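Glycoside hydrolase (PDB 6ORH) probably acts as an alpha-L-fucosidase of glycoside hydrolase family 29, removing fucose from host-derived carbohydrate antigens. Local coordinates at residues 38-42 with 127-131. The protein carries 2 engineered substitutions. Numbering follows the deposited sequence.
Sequences EWGTG and WDAHS. With NDG (2-acetamido-2-deoxy-alpha-D-glucopyranose), chain C; FUC (alpha-L-fucopyranose), chain B.
One indole, Trp-39, meets both sugar and a second indole: at its ring edge NE1 donates to O2 of the bound fucose (2.8 Å, 138°; a weaker bond runs from NE1 to fucose O3, 3.4 Å), while one face receives the edge of Trp-127. The latter is a T-shaped pair, with six-membered ring centroids 5.0 Å apart, planes at 75° and CZ3 of Trp-39 3.7 Å from CZ3 of Trp-127. Rotamer m at Trp-39 and t at Trp-127 bring the rings together, both CA-to-CB bonds pointing toward the opposite segment. Trp-39 CZ2 also lies 3.3 Å from O1 of the 2-acetamido sugar, and Val-403 of the second subunit packs on Trp-39. The two irregular loops follow helix 31-35 and strand 119-124 of the TIM-barrel catalytic domain; Glu-38 and Trp-39 of the first line its glycan pocket, and Trp-127 of the second backs Trp-39; His-78 and Tyr-123 also bond the fucose. Beyond the indoles, the segments run 45° apart and approach most closely at Gly-42 and His-130, CA to CA 4.3 Å. Gly-42 adopts phi/psi 91/0, where an ideal CB would sit 2.9 Å from His-130 CA, so glycine fits and a side chain would clash. Its O lies 3.1 Å from CD2 at the edge of the His-130 ring, whereas Thr-41 O and Ala-129 O, 3.3 Å apart, are both acceptors and cannot bond each other. The turn of 127-131 is fixed from within by Asp-128 (chi1 t), whose OD1 accepts from His-130 N (3.0 Å), an Asx turn, and from Ser-131 N (2.9 Å), while OD2 forms a salt bridge with Lys-76.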
ATOM      1  N   GLU A  38      -5.731  -5.543  28.745  1.00 18.12           N
ATOM      2  CA  GLU A  38      -5.735  -4.408  27.819  1.00 17.41           C
ATOM      3  C   GLU A  38      -6.824  -3.414  28.199  1.00 16.96           C
ATOM      4  O   GLU A  38      -6.640  -2.200  28.046  1.00 15.94           O
ATOM      5  CB  GLU A  38      -5.869  -4.898  26.376  1.00 17.40           C
ATOM      6  CG  GLU A  38      -4.549  -5.424  25.836  1.00 17.38           C
ATOM      7  CD  GLU A  38      -3.569  -4.282  25.603  1.00 17.84           C
ATOM      8  OE1 GLU A  38      -3.821  -3.484  24.685  1.00 16.63           O
ATOM      9  OE2 GLU A  38      -2.556  -4.183  26.316  1.00 17.47           O
ATOM     10  N   TRP A  39      -7.963  -3.921  28.696  1.00 15.34           N
ATOM     11  CA  TRP A  39      -9.028  -3.058  29.192  1.00 16.12           C
ATOM     12  C   TRP A  39      -9.344  -3.464  30.623  1.00 17.99           C
ATOM     13  O   TRP A  39      -9.324  -4.661  30.927  1.00 21.13           O
ATOM     14  CB  TRP A  39     -10.303  -3.221  28.348  1.00 16.72           C
ATOM     15  CG  TRP A  39     -10.365  -2.460  27.058  1.00 15.17           C
ATOM     16  CD1 TRP A  39      -9.369  -1.736  26.456  1.00 15.80           C
ATOM     17  CD2 TRP A  39     -11.510  -2.376  26.185  1.00 15.54           C
ATOM     18  NE1 TRP A  39      -9.814  -1.210  25.267  1.00 16.21           N
ATOM     19  CE2 TRP A  39     -11.128  -1.575  25.079  1.00 16.23           C
ATOM     20  CE3 TRP A  39     -12.822  -2.888  26.233  1.00 17.24           C
ATOM     21  CZ2 TRP A  39     -12.010  -1.288  24.034  1.00 16.66           C
ATOM     22  CZ3 TRP A  39     -13.692  -2.587  25.202  1.00 17.70           C
ATOM     23  CH2 TRP A  39     -13.288  -1.790  24.125  1.00 16.54           C
ATOM     24  N   GLY A  40      -9.680  -2.479  31.454  1.00 16.98           N
ATOM     25  CA  GLY A  40     -10.034  -2.727  32.845  1.00 18.47           C
ATOM     26  C   GLY A  40     -11.506  -2.407  33.090  1.00 20.06           C
ATOM     27  O   GLY A  40     -12.147  -1.757  32.262  1.00 22.40           O
ATOM     28  N   THR A  41     -12.028  -2.817  34.256  1.00 18.94           N
ATOM     29  CA  THR A  41     -13.460  -2.754  34.475  1.00 19.50           C
ATOM     30  C   THR A  41     -13.836  -1.643  35.446  1.00 19.07           C
ATOM     31  O   THR A  41     -15.004  -1.323  35.589  1.00 19.90           O
ATOM     32  CB  THR A  41     -13.966  -4.082  35.046  1.00 22.12           C
ATOM     33  OG1 THR A  41     -13.304  -4.230  36.298  1.00 21.59           O
ATOM     34  CG2 THR A  41     -13.674  -5.251  34.131  1.00 24.67           C
ATOM     35  N   GLY A  42     -12.834  -1.090  36.147  1.00 19.74           N
ATOM     36  CA  GLY A  42     -13.049  -0.109  37.195  1.00 19.44           C
ATOM     37  C   GLY A  42     -13.195  -0.795  38.550  1.00 20.55           C
ATOM     38  O   GLY A  42     -13.419  -0.129  39.569  1.00 22.19           O
ATOM     39  N   TRP A 127     -14.868   7.410  27.766  1.00 12.80           N
ATOM     40  CA  TRP A 127     -15.525   6.265  28.418  1.00 13.72           C
ATOM     41  C   TRP A 127     -14.897   6.038  29.796  1.00 13.83           C
ATOM     42  O   TRP A 127     -13.665   5.899  29.911  1.00 13.41           O
ATOM     43  CB  TRP A 127     -15.407   5.017  27.524  1.00 14.31           C
ATOM     44  CG  TRP A 127     -15.954   3.763  28.144  1.00 14.28           C
ATOM     45  CD1 TRP A 127     -16.984   3.647  29.029  1.00 16.14           C
ATOM     46  CD2 TRP A 127     -15.432   2.440  27.940  1.00 15.55           C
ATOM     47  NE1 TRP A 127     -17.136   2.330  29.392  1.00 15.96           N
ATOM     48  CE2 TRP A 127     -16.215   1.565  28.728  1.00 15.77           C
ATOM     49  CE3 TRP A 127     -14.431   1.908  27.124  1.00 15.27           C
ATOM     50  CZ2 TRP A 127     -15.979   0.189  28.736  1.00 16.25           C
ATOM     51  CZ3 TRP A 127     -14.184   0.549  27.139  1.00 16.59           C
ATOM     52  CH2 TRP A 127     -14.969  -0.303  27.931  1.00 18.04           C
ATOM     53  N   ASP A 128     -15.745   5.980  30.840  1.00 14.05           N
ATOM     54  CA  ASP A 128     -15.259   5.748  32.191  1.00 13.82           C
ATOM     55  C   ASP A 128     -16.080   4.614  32.811  1.00 13.99           C
ATOM     56  O   ASP A 128     -17.264   4.813  33.122  1.00 15.37           O
ATOM     57  CB  ASP A 128     -15.378   7.046  33.006  1.00 14.35           C
ATOM     58  CG  ASP A 128     -14.642   6.988  34.323  1.00 15.35           C
ATOM     59  OD1 ASP A 128     -14.720   5.938  34.997  1.00 15.45           O
ATOM     60  OD2 ASP A 128     -13.978   7.984  34.659  1.00 16.25           O
ATOM     61  N   ALA A 129     -15.437   3.451  32.967  1.00 14.81           N
ATOM     62  CA  ALA A 129     -16.086   2.239  33.460  1.00 15.55           C
ATOM     63  C   ALA A 129     -16.208   2.228  34.987  1.00 17.49           C
ATOM     64  O   ALA A 129     -16.909   1.368  35.524  1.00 19.27           O
ATOM     65  CB  ALA A 129     -15.337   1.021  32.970  1.00 15.64           C
ATOM     66  N   HIS A 130     -15.543   3.168  35.681  1.00 17.96           N
ATOM     67  CA  HIS A 130     -15.622   3.276  37.135  1.00 17.52           C
ATOM     68  C   HIS A 130     -16.711   4.241  37.597  1.00 17.83           C
ATOM     69  O   HIS A 130     -17.502   3.923  38.500  1.00 19.80           O
ATOM     70  CB  HIS A 130     -14.279   3.720  37.749  1.00 18.21           C
ATOM     71  CG  HIS A 130     -14.374   3.778  39.244  1.00 18.08           C
ATOM     72  ND1 HIS A 130     -14.734   4.919  39.941  1.00 18.28           N
ATOM     73  CD2 HIS A 130     -14.187   2.812  40.170  1.00 18.44           C
ATOM     74  CE1 HIS A 130     -14.770   4.647  41.239  1.00 17.17           C
ATOM     75  NE2 HIS A 130     -14.423   3.379  41.402  1.00 18.66           N
ATOM     76  N   SER A 131     -16.738   5.438  37.024  1.00 17.46           N
ATOM     77  CA  SER A 131     -17.472   6.561  37.581  1.00 17.51           C
ATOM     78  C   SER A 131     -18.960   6.242  37.709  1.00 17.35           C
ATOM     79  O   SER A 131     -19.602   5.862  36.724  1.00 15.86           O
ATOM     80  CB  SER A 131     -17.343   7.748  36.680  1.00 16.25           C
ATOM     81  OG  SER A 131     -18.144   8.788  37.215  1.00 17.68           O
TER
HETATM   82  C1  NDG C   1     -10.278  -1.894  19.976  1.00 14.27           C
HETATM   83  C2  NDG C   1      -9.102  -1.064  20.508  1.00 15.19           C
HETATM   84  C3  NDG C   1      -9.464   0.424  20.536  1.00 13.78           C
HETATM   85  C4  NDG C   1      -9.974   0.901  19.141  1.00 13.57           C
HETATM   86  C5  NDG C   1     -11.039  -0.094  18.618  1.00 15.12           C
HETATM   87  C6  NDG C   1     -11.150   0.209  17.105  1.00 17.11           C
HETATM   88  C7  NDG C   1      -7.626  -2.295  22.055  1.00 17.06           C
HETATM   89  C8  NDG C   1      -7.416  -2.847  23.448  1.00 16.76           C
HETATM   90  O5  NDG C   1     -10.562  -1.443  18.618  1.00 15.74           O
HETATM   91  O3  NDG C   1      -8.278   1.154  20.928  1.00 14.31           O
HETATM   92  O4  NDG C   1     -10.661   2.136  19.374  1.00 13.60           O
HETATM   93  O6  NDG C   1     -12.247  -0.505  16.578  1.00 19.61           O
HETATM   94  O7  NDG C   1      -6.847  -2.541  21.149  1.00 22.85           O
HETATM   95  N2  NDG C   1      -8.737  -1.569  21.839  1.00 15.54           N
HETATM   96  O1  NDG C   1     -11.425  -1.691  20.765  1.00 15.29           O
HETATM   97  C1  FUC B   4      -8.406   2.220  21.814  1.00 13.43           C
HETATM   98  C2  FUC B   4      -8.383   1.885  23.295  1.00 13.78           C
HETATM   99  C3  FUC B   4      -7.061   1.183  23.588  1.00 13.44           C
HETATM  100  C4  FUC B   4      -5.895   2.147  23.343  1.00 13.31           C
HETATM  101  C5  FUC B   4      -5.979   2.625  21.873  1.00 12.79           C
HETATM  102  C6  FUC B   4      -4.978   3.725  21.570  1.00 12.17           C
HETATM  103  O2  FUC B   4      -9.486   0.997  23.547  1.00 13.99           O
HETATM  104  O3  FUC B   4      -7.064   0.737  24.956  1.00 13.86           O
HETATM  105  O4  FUC B   4      -5.989   3.247  24.293  1.00 13.59           O
HETATM  106  O5  FUC B   4      -7.331   3.129  21.525  1.00 13.18           O